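Local coordinates for heme-binding protein A / AI-2 binding protein A (Helicobacter pylori SS1, PDB 6OFQ) that binds peptides as a periplasmic substrate-binding protein and probably delivers them to an ABC transporter for uptake, at residues V32-R37 and G261-M266; K237-K242 and K528-K533; L280-V285 and H509-K514; V284-A289 and Y516-V521. All blocks are in the same frame, centred on the assembly; numbering follows the deposited sequence.

Contact 1. Residues V32-R37 and G261-M266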
loop_
_atom_site.group_PDB
_atom_site.type_symbol
_atom_site.label_atom_id
_atom_site.label_comp_id
_atom_site.label_asym_id
_atom_site.label_seq_id
_atom_site.Cartn_x
_atom_site.Cartn_y
_atom_site.Cartn_z
ATOM N N VAL A 32 -7.260 -21.925 13.799
ATOM C CA VAL A 32 -6.349 -21.667 12.707
ATOM C C VAL A 32 -7.114 -21.013 11.562
ATOM O O VAL A 32 -8.109 -21.536 11.063
ATOM C CB VAL A 32 -5.624 -22.929 12.215
ATOM C CG1 VAL A 32 -4.650 -22.661 11.080
ATOM C CG2 VAL A 32 -5.083 -23.778 13.344
ATOM N N LEU A 33 -6.589 -19.880 11.102
ATOM C CA LEU A 33 -7.134 -19.207 9.928
ATOM C C LEU A 33 -6.212 -19.427 8.751
ATOM O O LEU A 33 -5.004 -19.216 8.855
ATOM C CB LEU A 33 -7.248 -17.703 10.189
ATOM C CG LEU A 33 -7.652 -16.846 8.983
ATOM C CD1 LEU A 33 -9.103 -17.051 8.626
ATOM C CD2 LEU A 33 -7.416 -15.359 9.211
ATOM N N VAL A 34 -6.780 -19.917 7.653
ATOM C CA VAL A 34 -6.035 -20.083 6.372
ATOM C C VAL A 34 -6.481 -18.975 5.423
ATOM O O VAL A 34 -7.638 -18.983 4.974
ATOM C CB VAL A 34 -6.207 -21.469 5.744
ATOM C CG1 VAL A 34 -5.272 -21.576 4.548
ATOM C CG2 VAL A 34 -5.786 -22.545 6.731
ATOM N N PHE A 35 -5.592 -18.026 5.171
ATOM C CA PHE A 35 -5.843 -16.860 4.313
ATOM C C PHE A 35 -5.102 -17.167 3.017
ATOM O O PHE A 35 -3.960 -17.624 3.069
ATOM C CB PHE A 35 -5.215 -15.659 4.997
ATOM C CG PHE A 35 -5.247 -14.357 4.264
ATOM C CD1 PHE A 35 -4.241 -13.985 3.402
ATOM C CD2 PHE A 35 -6.222 -13.419 4.489
ATOM C CE1 PHE A 35 -4.265 -12.750 2.762
ATOM C CE2 PHE A 35 -6.253 -12.173 3.879
ATOM C CZ PHE A 35 -5.252 -11.851 2.991
ATOM N N ALA A 36 -5.713 -16.851 1.894
ATOM C CA ALA A 36 -5.024 -17.038 0.625
ATOM C C ALA A 36 -5.080 -15.751 -0.190
ATOM O O ALA A 36 -6.029 -14.979 -0.197
ATOM C CB ALA A 36 -5.676 -18.184 -0.165
ATOM N N ARG A 37 -4.025 -15.599 -0.990
ATOM C CA ARG A 37 -3.783 -14.424 -1.786
ATOM C C ARG A 37 -2.946 -14.774 -2.988
ATOM O O ARG A 37 -2.424 -15.882 -3.130
ATOM C CB ARG A 37 -3.190 -13.324 -0.920
ATOM C CG ARG A 37 -1.987 -13.707 -0.077
ATOM C CD ARG A 37 -0.699 -13.869 -0.863
ATOM N NE ARG A 37 0.498 -14.112 -0.048
ATOM C CZ ARG A 37 1.154 -13.234 0.705
ATOM N NH1 ARG A 37 0.680 -12.017 0.757
ATOM N NH2 ARG A 37 2.158 -13.584 1.451
ATOM N N GLY A 261 -13.170 -25.568 1.274
ATOM C CA GLY A 261 -12.718 -25.311 2.637
ATOM C C GLY A 261 -11.240 -25.462 2.929
ATOM O O GLY A 261 -10.805 -25.313 4.081
ATOM N N GLU A 262 -10.458 -25.631 1.854
ATOM C CA GLU A 262 -9.022 -25.727 1.986
ATOM C C GLU A 262 -8.428 -24.406 2.465
ATOM O O GLU A 262 -7.378 -24.332 3.112
ATOM C CB GLU A 262 -8.469 -26.110 0.594
ATOM C CG GLU A 262 -6.985 -26.261 0.456
ATOM C CD GLU A 262 -6.535 -26.596 -0.961
ATOM O OE1 GLU A 262 -7.205 -27.533 -1.502
ATOM O OE2 GLU A 262 -5.606 -25.870 -1.423
ATOM N N ILE A 263 -9.038 -23.326 1.987
ATOM C CA ILE A 263 -8.666 -22.006 2.553
ATOM C C ILE A 263 -9.974 -21.387 3.042
ATOM O O ILE A 263 -11.081 -21.837 2.738
ATOM C CB ILE A 263 -7.933 -21.090 1.542
ATOM C CG1 ILE A 263 -8.819 -20.708 0.361
ATOM C CG2 ILE A 263 -6.685 -21.815 1.071
ATOM C CD1 ILE A 263 -9.324 -19.315 0.405
ATOM N N MET A 264 -9.904 -20.314 3.836
ATOM C CA MET A 264 -11.027 -19.800 4.612
ATOM C C MET A 264 -11.389 -18.345 4.316
ATOM O O MET A 264 -12.482 -17.902 4.664
ATOM C CB MET A 264 -10.785 -19.971 6.099
ATOM C CG MET A 264 -10.531 -21.421 6.505
ATOM S SD MET A 264 -9.668 -21.601 8.068
ATOM C CE MET A 264 -10.863 -21.011 9.213
ATOM N N LEU A 265 -10.450 -17.598 3.762
ATOM C CA LEU A 265 -10.618 -16.153 3.536
ATOM C C LEU A 265 -9.623 -15.862 2.418
ATOM O O LEU A 265 -8.483 -16.317 2.466
ATOM C CB LEU A 265 -10.297 -15.381 4.818
ATOM C CG LEU A 265 -9.936 -13.893 4.825
ATOM C CD1 LEU A 265 -11.189 -13.183 4.502
ATOM C CD2 LEU A 265 -9.520 -13.461 6.218
ATOM N N MET A 266 -10.031 -15.076 1.432
ATOM C CA MET A 266 -9.148 -14.778 0.301
ATOM C C MET A 266 -9.306 -13.366 -0.235
ATOM O O MET A 266 -10.395 -12.794 -0.238
ATOM C CB MET A 266 -9.276 -15.764 -0.856
ATOM C CG MET A 266 -10.702 -15.921 -1.274
ATOM S SD MET A 266 -10.986 -16.798 -2.834
ATOM C CE MET A 266 -10.522 -15.633 -4.122
#
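Val-34 and Ile-263 meet at the edge of the mixed five-stranded sheet of this periplasmic binding protein, where strand 32-37 takes the short strand 265-266 as its parallel neighbour. The two side chains cross at about a right angle, Val-34 CG1 lying 3.8 Å from Ile-263 CG2. Ile-263 CD1 reaches on to the CB of Ala-36, and helix 251-259 packs against Ile-263 through Ala-257 and Leu-258. Leu-265 belongs to the other face of the sheet, with Phe-35. Its CD2 approaches the edge of the Phe-35 ring, close to the ring plane, 3.7 Å from CD2 of the phenylalanine, and also touches Leu-33 CD2. Parallel pairing is carried by Ala-36 N, bonded to Leu-265 O at 2.9 Å. Before this pair the regular pattern gives way: Val-34 O accepts from Met-264 N at 2.9 Å and only weakly from Leu-265 N. Met-264 turns its CG beside its own backbone N (chi1 -57°) and bends again at chi3. The thioether runs against the start of strand 32-37, with CE 3.4 Å from Val-32 O and SD taking a weak hydrogen bond from Val-34 N at 3.4 Å.

Contact 2. Residues K237-K242 and K528-K533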
loop_
_atom_site.group_PDB
_atom_site.type_symbol
_atom_site.label_atom_id
_atom_site.label_comp_id
_atom_site.label_asym_id
_atom_site.label_seq_id
_atom_site.Cartn_x
_atom_site.Cartn_y
_atom_site.Cartn_z
ATOM N N LYS A 237 -5.367 -9.599 23.433
ATOM C CA LYS A 237 -4.759 -10.770 22.795
ATOM C C LYS A 237 -5.530 -11.185 21.520
ATOM O O LYS A 237 -6.761 -11.068 21.487
ATOM C CB LYS A 237 -4.631 -11.927 23.800
ATOM C CG LYS A 237 -3.926 -11.604 25.111
ATOM C CD LYS A 237 -2.473 -11.292 24.890
ATOM C CE LYS A 237 -1.778 -10.940 26.211
ATOM N NZ LYS A 237 -2.129 -9.519 26.473
ATOM N N ALA A 238 -4.779 -11.611 20.513
ATOM C CA ALA A 238 -5.431 -12.125 19.323
ATOM C C ALA A 238 -6.349 -13.284 19.679
ATOM O O ALA A 238 -6.060 -14.101 20.584
ATOM C CB ALA A 238 -4.384 -12.601 18.334
ATOM N N TYR A 239 -7.391 -13.481 18.876
ATOM C CA TYR A 239 -8.241 -14.640 19.068
ATOM C C TYR A 239 -7.681 -15.926 18.529
ATOM O O TYR A 239 -7.796 -17.008 19.133
ATOM C CB TYR A 239 -9.627 -14.450 18.501
ATOM C CG TYR A 239 -10.443 -13.290 19.033
ATOM C CD1 TYR A 239 -10.875 -13.258 20.361
ATOM C CD2 TYR A 239 -10.883 -12.283 18.198
ATOM C CE1 TYR A 239 -11.613 -12.195 20.851
ATOM C CE2 TYR A 239 -11.660 -11.264 18.657
ATOM C CZ TYR A 239 -12.066 -11.230 19.980
ATOM O OH TYR A 239 -12.910 -10.234 20.463
ATOM N N LEU A 240 -7.105 -15.835 17.335
ATOM C CA LEU A 240 -6.600 -17.000 16.642
ATOM C C LEU A 240 -5.285 -17.496 17.197
ATOM O O LEU A 240 -4.402 -16.708 17.593
ATOM C CB LEU A 240 -6.401 -16.646 15.158
ATOM C CG LEU A 240 -7.700 -16.407 14.404
ATOM C CD1 LEU A 240 -7.440 -15.597 13.143
ATOM C CD2 LEU A 240 -8.426 -17.712 14.050
ATOM N N ASP A 241 -5.030 -18.799 17.156
ATOM C CA ASP A 241 -3.755 -19.354 17.546
ATOM C C ASP A 241 -2.711 -19.268 16.435
ATOM O O ASP A 241 -1.525 -19.260 16.710
ATOM C CB ASP A 241 -3.899 -20.866 17.896
ATOM C CG ASP A 241 -4.835 -21.082 19.058
ATOM O OD1 ASP A 241 -4.683 -20.349 20.052
ATOM O OD2 ASP A 241 -5.853 -21.816 18.894
ATOM N N LYS A 242 -3.165 -19.345 15.203
ATOM C CA LYS A 242 -2.281 -19.489 14.070
ATOM C C LYS A 242 -2.944 -18.886 12.827
ATOM O O LYS A 242 -4.135 -19.022 12.633
ATOM C CB LYS A 242 -1.952 -20.991 13.888
ATOM C CG LYS A 242 -1.134 -21.382 12.695
ATOM C CD LYS A 242 -0.792 -22.875 12.914
ATOM C CE LYS A 242 -0.419 -23.602 11.659
ATOM N NZ LYS A 242 -0.107 -25.019 12.055
ATOM N N LYS A 528 -8.338 -9.295 15.288
ATOM C CA LYS A 528 -9.775 -9.233 15.653
ATOM C C LYS A 528 -10.562 -10.339 14.993
ATOM O O LYS A 528 -11.755 -10.465 15.194
ATOM C CB LYS A 528 -10.410 -7.874 15.337
ATOM C CG LYS A 528 -9.594 -6.679 15.778
ATOM C CD LYS A 528 -9.262 -6.728 17.269
ATOM C CE LYS A 528 -8.438 -5.512 17.686
ATOM N NZ LYS A 528 -8.033 -5.551 19.101
ATOM N N VAL A 529 -9.905 -11.170 14.160
ATOM C CA VAL A 529 -10.643 -12.218 13.417
ATOM C C VAL A 529 -10.836 -13.433 14.319
ATOM O O VAL A 529 -9.932 -13.796 15.070
ATOM C CB VAL A 529 -9.865 -12.620 12.139
ATOM C CG1 VAL A 529 -10.595 -13.724 11.375
ATOM C CG2 VAL A 529 -9.810 -11.385 11.259
ATOM N N TYR A 530 -12.007 -14.065 14.251
ATOM C CA TYR A 530 -12.201 -15.270 15.062
ATOM C C TYR A 530 -13.096 -16.189 14.276
ATOM O O TYR A 530 -13.710 -15.843 13.245
ATOM C CB TYR A 530 -12.836 -14.951 16.436
ATOM C CG TYR A 530 -14.206 -14.328 16.417
ATOM C CD1 TYR A 530 -14.396 -12.951 16.226
ATOM C CD2 TYR A 530 -15.349 -15.095 16.484
ATOM C CE1 TYR A 530 -15.648 -12.383 16.183
ATOM C CE2 TYR A 530 -16.596 -14.520 16.467
ATOM C CZ TYR A 530 -16.775 -13.151 16.354
ATOM O OH TYR A 530 -18.044 -12.574 16.366
ATOM N N LEU A 531 -13.113 -17.437 14.759
ATOM C CA LEU A 531 -13.959 -18.460 14.159
ATOM C C LEU A 531 -15.154 -18.754 15.048
ATOM O O LEU A 531 -14.999 -18.971 16.246
ATOM C CB LEU A 531 -13.116 -19.721 13.974
ATOM C CG LEU A 531 -11.792 -19.552 13.221
ATOM C CD1 LEU A 531 -11.087 -20.919 13.047
ATOM C CD2 LEU A 531 -11.995 -18.824 11.897
ATOM N N GLU A 532 -16.333 -18.698 14.435
ATOM C CA GLU A 532 -17.562 -18.741 15.199
ATOM C C GLU A 532 -17.721 -20.154 15.709
ATOM O O GLU A 532 -17.497 -21.107 14.974
ATOM C CB GLU A 532 -18.751 -18.380 14.350
ATOM C CG GLU A 532 -19.900 -18.351 15.345
ATOM C CD GLU A 532 -21.060 -17.588 14.792
ATOM O OE1 GLU A 532 -21.640 -18.152 13.829
ATOM O OE2 GLU A 532 -21.279 -16.478 15.330
ATOM N N LYS A 533 -18.051 -20.275 16.999
ATOM C CA LYS A 533 -18.287 -21.629 17.531
ATOM C C LYS A 533 -19.558 -21.665 18.376
ATOM O O LYS A 533 -20.219 -22.686 18.187
ATOM C CB LYS A 533 -17.165 -22.117 18.449
ATOM C CG LYS A 533 -15.760 -21.977 17.913
ATOM C CD LYS A 533 -14.872 -21.666 19.098
ATOM C CE LYS A 533 -13.432 -21.418 18.707
ATOM N NZ LYS A 533 -13.145 -20.312 17.769
ATOM O OXT LYS A 533 -19.828 -20.737 19.169
HETATM O O HOH W 1 -7.372 -13.271 15.978
#
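Tyr-239 packs against Tyr-530 and the backbone before it, joining the loop that leads into strand 242-247 to the C-terminal tail. Its CB lies 3.5 Å from Val-529 O and also touches Tyr-530 CB. With CG anti to the carbonyl carbon (chi1 -58°), the ring lies alongside the Tyr-530 side chain, both pointing the same way. Tyr-239 CD2 is 3.7 Å from Tyr-530 CB and has the carbonyl oxygens of Val-529 and Lys-528 at the ring edge; farther out, Tyr-239 CE2 stays 3.6 Å from Lys-528 O. The rings form an edge-to-face pair, the edge of Tyr-530 toward the face of Tyr-239, with centroids 5.5 Å apart and planes at 72°. At the tip, the Tyr-239 hydroxyl hydrogen-bonds to Glu-25 and Arg-28, tying the loop to the N-terminal region. Next along the loop, Leu-240 sets CD1 4.0 Å from Val-529 CB and crosses Leu-531 at about a right angle, CD2 to CG. A water accepts from Leu-240 N and donates to Val-529 O at 2.8 Å. Direct contact is thus largely of carbon groups against each other and against two carbonyl oxygens, with the backbones tied through water.

Contact 3. Residues L280-V285 and H509-K514; sequences LPNIVV and HLSKVK
An antiparallel strand pair carries this contact: Ile-283 and Val-284, opening strand 283-288, lie against His-509 and Leu-510, the end of the long strand 497-510 in the mixed seven-stranded sheet. Beta turns lie at the same end of the pairing, a type II turn from Leu-280 into Ile-283 and a type I turn from Leu-510 to Val-513. Val-284 and His-509 are a hydrogen-bonded pair. Val-284 N donates to His-509 O at 2.9 Å, and His-509 N returns a bond of 2.8 Å to Val-284 O; both are nearly straight. Ile-283 and Leu-510 form the adjoining non-hydrogen-bonded pair; their side chains diverge, though both touch Leu-258 of helix 251-259. Beyond it Ser-511 N closes the pairing on Asn-282 O at 2.8 Å, coming from well above the carbonyl plane.

On the other face, Val-284 and His-509 run side by side, pointing the same way. Val-284 CB sits over one face of the imidazole, a CH-pi contact 4.2 Å from the ring centroid, and CG1 comes 3.6 Å from NE2. CG of His-509 stands between its own backbone N and carbonyl carbon (chi1 58°), and both ring nitrogens are engaged. NE2 hydrogen-bonds to Asp-286 OD1, which fixes the rotation of the ring from one end. At the other, ND1 donates to Leu-510 O at 2.8 Å, with the oxygen close to the ring plane. That same oxygen accepts from Val-513 N at 3.0 Å, the two donors reaching it from opposite faces of its carbonyl plane.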
loop_
_atom_site.group_PDB
_atom_site.type_symbol
_atom_site.label_atom_id
_atom_site.label_comp_id
_atom_site.label_asym_id
_atom_site.label_seq_id
_atom_site.Cartn_x
_atom_site.Cartn_y
_atom_site.Cartn_z
ATOM N N LEU A 280 -23.344 -19.918 -2.543
ATOM C CA LEU A 280 -23.019 -21.234 -2.044
ATOM C C LEU A 280 -23.252 -21.332 -0.556
ATOM O O LEU A 280 -23.257 -20.303 0.125
ATOM C CB LEU A 280 -21.575 -21.554 -2.362
ATOM C CG LEU A 280 -21.413 -22.130 -3.753
ATOM C CD1 LEU A 280 -19.993 -21.983 -4.270
ATOM C CD2 LEU A 280 -21.808 -23.606 -3.775
ATOM N N PRO A 281 -23.393 -22.586 -0.082
ATOM C CA PRO A 281 -23.523 -22.819 1.347
ATOM C C PRO A 281 -22.233 -22.330 2.027
ATOM O O PRO A 281 -21.114 -22.679 1.619
ATOM C CB PRO A 281 -23.624 -24.354 1.484
ATOM C CG PRO A 281 -23.569 -24.949 0.108
ATOM C CD PRO A 281 -23.044 -23.847 -0.780
ATOM N N ASN A 282 -22.470 -21.528 3.053
ATOM C CA ASN A 282 -21.403 -21.221 3.988
ATOM C C ASN A 282 -20.356 -20.248 3.447
ATOM O O ASN A 282 -19.272 -20.157 4.049
ATOM C CB ASN A 282 -20.623 -22.477 4.375
ATOM C CG ASN A 282 -21.496 -23.556 4.939
ATOM O OD1 ASN A 282 -22.396 -23.296 5.742
ATOM N ND2 ASN A 282 -21.185 -24.786 4.556
ATOM N N ILE A 283 -20.649 -19.512 2.376
ATOM C CA ILE A 283 -19.704 -18.513 1.881
ATOM C C ILE A 283 -20.389 -17.177 1.943
ATOM O O ILE A 283 -21.579 -17.078 1.633
ATOM C CB ILE A 283 -19.188 -18.832 0.479
ATOM C CG1 ILE A 283 -18.265 -20.050 0.619
ATOM C CG2 ILE A 283 -18.541 -17.608 -0.205
ATOM C CD1 ILE A 283 -17.788 -20.665 -0.673
ATOM N N VAL A 284 -19.649 -16.168 2.371
ATOM C CA VAL A 284 -20.094 -14.757 2.476
ATOM C C VAL A 284 -19.087 -14.031 1.576
ATOM O O VAL A 284 -17.878 -14.323 1.625
ATOM C CB VAL A 284 -20.041 -14.279 3.952
ATOM C CG1 VAL A 284 -20.086 -12.762 4.192
ATOM C CG2 VAL A 284 -21.168 -14.968 4.722
ATOM N N VAL A 285 -19.534 -12.980 0.896
ATOM C CA VAL A 285 -18.617 -12.145 0.164
ATOM C C VAL A 285 -18.811 -10.747 0.743
ATOM O O VAL A 285 -19.831 -10.090 0.467
ATOM C CB VAL A 285 -18.872 -12.165 -1.338
ATOM C CG1 VAL A 285 -17.899 -11.237 -2.039
ATOM C CG2 VAL A 285 -18.641 -13.581 -1.853
ATOM N N HIS A 509 -15.227 -15.203 2.004
ATOM C CA HIS A 509 -14.752 -16.004 3.106
ATOM C C HIS A 509 -15.813 -16.957 3.567
ATOM O O HIS A 509 -16.976 -16.847 3.212
ATOM C CB HIS A 509 -14.261 -15.123 4.261
ATOM C CG HIS A 509 -15.298 -14.203 4.791
ATOM N ND1 HIS A 509 -16.189 -14.531 5.790
ATOM C CD2 HIS A 509 -15.631 -12.951 4.410
ATOM C CE1 HIS A 509 -16.972 -13.504 6.055
ATOM N NE2 HIS A 509 -16.669 -12.545 5.207
ATOM N N LEU A 510 -15.377 -17.965 4.316
ATOM C CA LEU A 510 -16.369 -18.800 4.986
ATOM C C LEU A 510 -17.210 -18.042 6.015
ATOM O O LEU A 510 -16.695 -17.112 6.659
ATOM C CB LEU A 510 -15.700 -20.046 5.615
ATOM C CG LEU A 510 -14.860 -20.887 4.711
ATOM C CD1 LEU A 510 -14.150 -21.978 5.475
ATOM C CD2 LEU A 510 -15.655 -21.537 3.597
ATOM N N SER A 511 -18.479 -18.422 6.138
ATOM C CA SER A 511 -19.380 -17.782 7.102
ATOM C C SER A 511 -18.900 -17.836 8.536
ATOM O O SER A 511 -19.149 -16.885 9.292
ATOM C CB SER A 511 -20.793 -18.359 6.999
ATOM O OG SER A 511 -20.760 -19.746 7.272
ATOM N N LYS A 512 -18.156 -18.894 8.884
ATOM C CA LYS A 512 -17.640 -19.026 10.251
ATOM C C LYS A 512 -16.551 -18.004 10.560
ATOM O O LYS A 512 -16.198 -17.814 11.712
ATOM C CB LYS A 512 -16.992 -20.409 10.517
ATOM C CG LYS A 512 -15.700 -20.703 9.756
ATOM C CD LYS A 512 -14.872 -21.994 10.006
ATOM C CE LYS A 512 -15.457 -23.066 9.142
ATOM N NZ LYS A 512 -14.832 -24.400 9.412
ATOM N N VAL A 513 -15.939 -17.390 9.557
ATOM C CA VAL A 513 -14.865 -16.412 9.801
ATOM C C VAL A 513 -15.527 -15.044 10.068
ATOM O O VAL A 513 -16.197 -14.505 9.195
ATOM C CB VAL A 513 -13.876 -16.336 8.614
ATOM C CG1 VAL A 513 -12.837 -15.238 8.855
ATOM C CG2 VAL A 513 -13.229 -17.693 8.368
ATOM N N LYS A 514 -15.306 -14.565 11.280
ATOM C CA LYS A 514 -15.901 -13.321 11.753
ATOM C C LYS A 514 -14.823 -12.337 12.133
ATOM O O LYS A 514 -13.681 -12.717 12.400
ATOM C CB LYS A 514 -16.656 -13.577 13.048
ATOM C CG LYS A 514 -17.763 -14.609 12.952
ATOM C CD LYS A 514 -18.787 -14.224 11.932
ATOM C CE LYS A 514 -19.886 -15.285 11.939
ATOM N NZ LYS A 514 -21.023 -14.730 11.167
#

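Contact 4. Residues V284-A289 and Y516-V521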
loop_
_atom_site.group_PDB
_atom_site.type_symbol
_atom_site.label_atom_id
_atom_site.label_comp_id
_atom_site.label_asym_id
_atom_site.label_seq_id
_atom_site.Cartn_x
_atom_site.Cartn_y
_atom_site.Cartn_z
ATOM N N VAL A 284 -19.649 -16.168 2.371
ATOM C CA VAL A 284 -20.094 -14.757 2.476
ATOM C C VAL A 284 -19.087 -14.031 1.576
ATOM O O VAL A 284 -17.878 -14.323 1.625
ATOM C CB VAL A 284 -20.041 -14.279 3.952
ATOM C CG1 VAL A 284 -20.086 -12.762 4.192
ATOM C CG2 VAL A 284 -21.168 -14.968 4.722
ATOM N N VAL A 285 -19.534 -12.980 0.896
ATOM C CA VAL A 285 -18.617 -12.145 0.164
ATOM C C VAL A 285 -18.811 -10.747 0.743
ATOM O O VAL A 285 -19.831 -10.090 0.467
ATOM C CB VAL A 285 -18.872 -12.165 -1.338
ATOM C CG1 VAL A 285 -17.899 -11.237 -2.039
ATOM C CG2 VAL A 285 -18.641 -13.581 -1.853
ATOM N N ASP A 286 -17.790 -10.268 1.466
ATOM C CA ASP A 286 -17.873 -8.903 1.999
ATOM C C ASP A 286 -17.591 -7.911 0.891
ATOM O O ASP A 286 -16.745 -8.159 0.004
ATOM C CB ASP A 286 -16.727 -8.688 3.007
ATOM C CG ASP A 286 -16.829 -9.473 4.287
ATOM O OD1 ASP A 286 -17.849 -10.123 4.523
ATOM O OD2 ASP A 286 -15.909 -9.280 5.131
ATOM N N LYS A 287 -18.307 -6.777 0.867
ATOM C CA LYS A 287 -18.104 -5.752 -0.159
ATOM C C LYS A 287 -18.207 -4.396 0.470
ATOM O O LYS A 287 -19.137 -4.148 1.252
ATOM C CB LYS A 287 -19.156 -5.835 -1.280
ATOM C CG LYS A 287 -19.254 -7.195 -1.951
ATOM C CD LYS A 287 -20.288 -7.237 -3.086
ATOM C CE LYS A 287 -20.699 -8.673 -3.346
ATOM N NZ LYS A 287 -21.575 -9.161 -2.229
ATOM N N SER A 288 -17.248 -3.542 0.149
ATOM C CA SER A 288 -17.381 -2.131 0.495
ATOM C C SER A 288 -16.721 -1.222 -0.526
ATOM O O SER A 288 -16.104 -1.715 -1.457
ATOM C CB SER A 288 -16.809 -1.878 1.894
ATOM O OG SER A 288 -15.404 -2.053 1.923
ATOM N N ALA A 289 -16.984 0.081 -0.465
ATOM C CA ALA A 289 -16.541 0.938 -1.546
ATOM C C ALA A 289 -15.063 0.954 -1.858
ATOM O O ALA A 289 -14.557 0.959 -3.002
ATOM C CB ALA A 289 -16.937 2.367 -1.223
ATOM N N TYR A 516 -13.276 -9.985 10.457
ATOM C CA TYR A 516 -12.505 -9.331 9.410
ATOM C C TYR A 516 -13.294 -8.116 8.931
ATOM O O TYR A 516 -14.514 -8.198 8.804
ATOM C CB TYR A 516 -12.254 -10.286 8.256
ATOM C CG TYR A 516 -11.395 -9.733 7.134
ATOM C CD1 TYR A 516 -10.007 -9.758 7.242
ATOM C CD2 TYR A 516 -11.953 -9.136 6.023
ATOM C CE1 TYR A 516 -9.200 -9.320 6.215
ATOM C CE2 TYR A 516 -11.158 -8.684 4.989
ATOM C CZ TYR A 516 -9.791 -8.722 5.132
ATOM O OH TYR A 516 -8.954 -8.247 4.115
ATOM N N LYS A 517 -12.569 -7.074 8.555
ATOM C CA LYS A 517 -13.231 -5.849 8.063
ATOM C C LYS A 517 -12.537 -5.423 6.777
ATOM O O LYS A 517 -11.325 -5.322 6.706
ATOM C CB LYS A 517 -13.225 -4.774 9.148
ATOM C CG LYS A 517 -14.289 -5.012 10.212
ATOM C CD LYS A 517 -14.354 -4.000 11.321
ATOM C CE LYS A 517 -15.515 -4.291 12.255
ATOM N NZ LYS A 517 -15.867 -5.698 12.538
ATOM N N THR A 518 -13.343 -5.088 5.765
ATOM C CA THR A 518 -12.806 -4.571 4.516
ATOM C C THR A 518 -12.586 -3.016 4.592
ATOM O O THR A 518 -11.962 -2.451 3.714
ATOM C CB THR A 518 -13.727 -4.826 3.293
ATOM O OG1 THR A 518 -15.000 -4.209 3.573
ATOM C CG2 THR A 518 -13.828 -6.301 3.007
ATOM N N THR A 519 -13.158 -2.395 5.609
ATOM C CA THR A 519 -13.126 -0.940 5.811
ATOM C C THR A 519 -11.853 -0.504 6.518
ATOM O O THR A 519 -11.197 -1.265 7.213
ATOM C CB THR A 519 -14.355 -0.494 6.610
ATOM O OG1 THR A 519 -14.442 -1.175 7.863
ATOM C CG2 THR A 519 -15.643 -0.756 5.760
ATOM N N GLY A 520 -11.530 0.771 6.334
ATOM C CA GLY A 520 -10.388 1.406 6.997
ATOM C C GLY A 520 -9.085 1.010 6.358
ATOM O O GLY A 520 -9.035 0.628 5.195
ATOM N N VAL A 521 -7.971 1.216 7.050
ATOM C CA VAL A 521 -6.626 0.919 6.513
ATOM C C VAL A 521 -6.001 -0.228 7.322
ATOM O O VAL A 521 -6.391 -0.585 8.434
ATOM C CB VAL A 521 -5.759 2.208 6.509
ATOM C CG1 VAL A 521 -6.334 3.268 5.564
ATOM C CG2 VAL A 521 -5.584 2.743 7.919
HETATM O O HOH W 2 -16.226 -9.932 7.573
HETATM O O HOH W 3 -15.979 -6.416 5.758
#
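Polar and partly water-mediated, this surface contact sets Asp-286 and Ser-288 of strand 283-288 against Tyr-516 and Thr-518, in the loop between strands 513-514 and 530-531. Ser-288 OG and Thr-518 OG1 share a hydrogen bond of 2.7 Å, in which either hydroxyl could be the donor. Thr-518 OG1 stands between its own backbone N and carbonyl carbon (chi1 58°), where it meets the serine, while the threonine methyl, CG2, packs 3.8 Å from Asp-286 CB. The carboxylate of Asp-286 divides its work between its two oxygens. OD1 is engaged by His-509 of the neighbouring strand, while OD2 accepts from two waters. One of them donates at 2.5 Å to OD2 and at 2.7 Å to Tyr-516 O. The other donates at 2.9 Å to OD2 and accepts from Thr-518 N at 3.0 Å. OD2 itself lies at the edge of the Tyr-516 ring, 4.1 Å from CD2, with carboxylate and ring planes 29° apart. Thr-519 OG1 also bonds the loop to Gly-71. The arrangement is that of a loop docked beside a sheet strand through side chains and bridging waters rather than by direct backbone pairing.

In the fold
All four contacts lie on the same side of the chain's centre, their own centres 11 to 18 Å apart, and each brings together residues more than 220 positions apart. Contacts 1 and 2 meet through strand 32-37, where Leu-33 N pairs with Lys-242 O. Contact 3 joins contact 1 through Leu-510 N and Met-264 O, and contact 2 through the two-stranded sheet of 513-514 and 530-531. Contacts 3 and 4 share strand 283-288. Along the chain, contact 1 closes before contacts 3 and 4 open, whereas contact 2 spans both of these. The C-terminal region, residues 509-533, thereby ties the five-stranded sheet to the seven-stranded one.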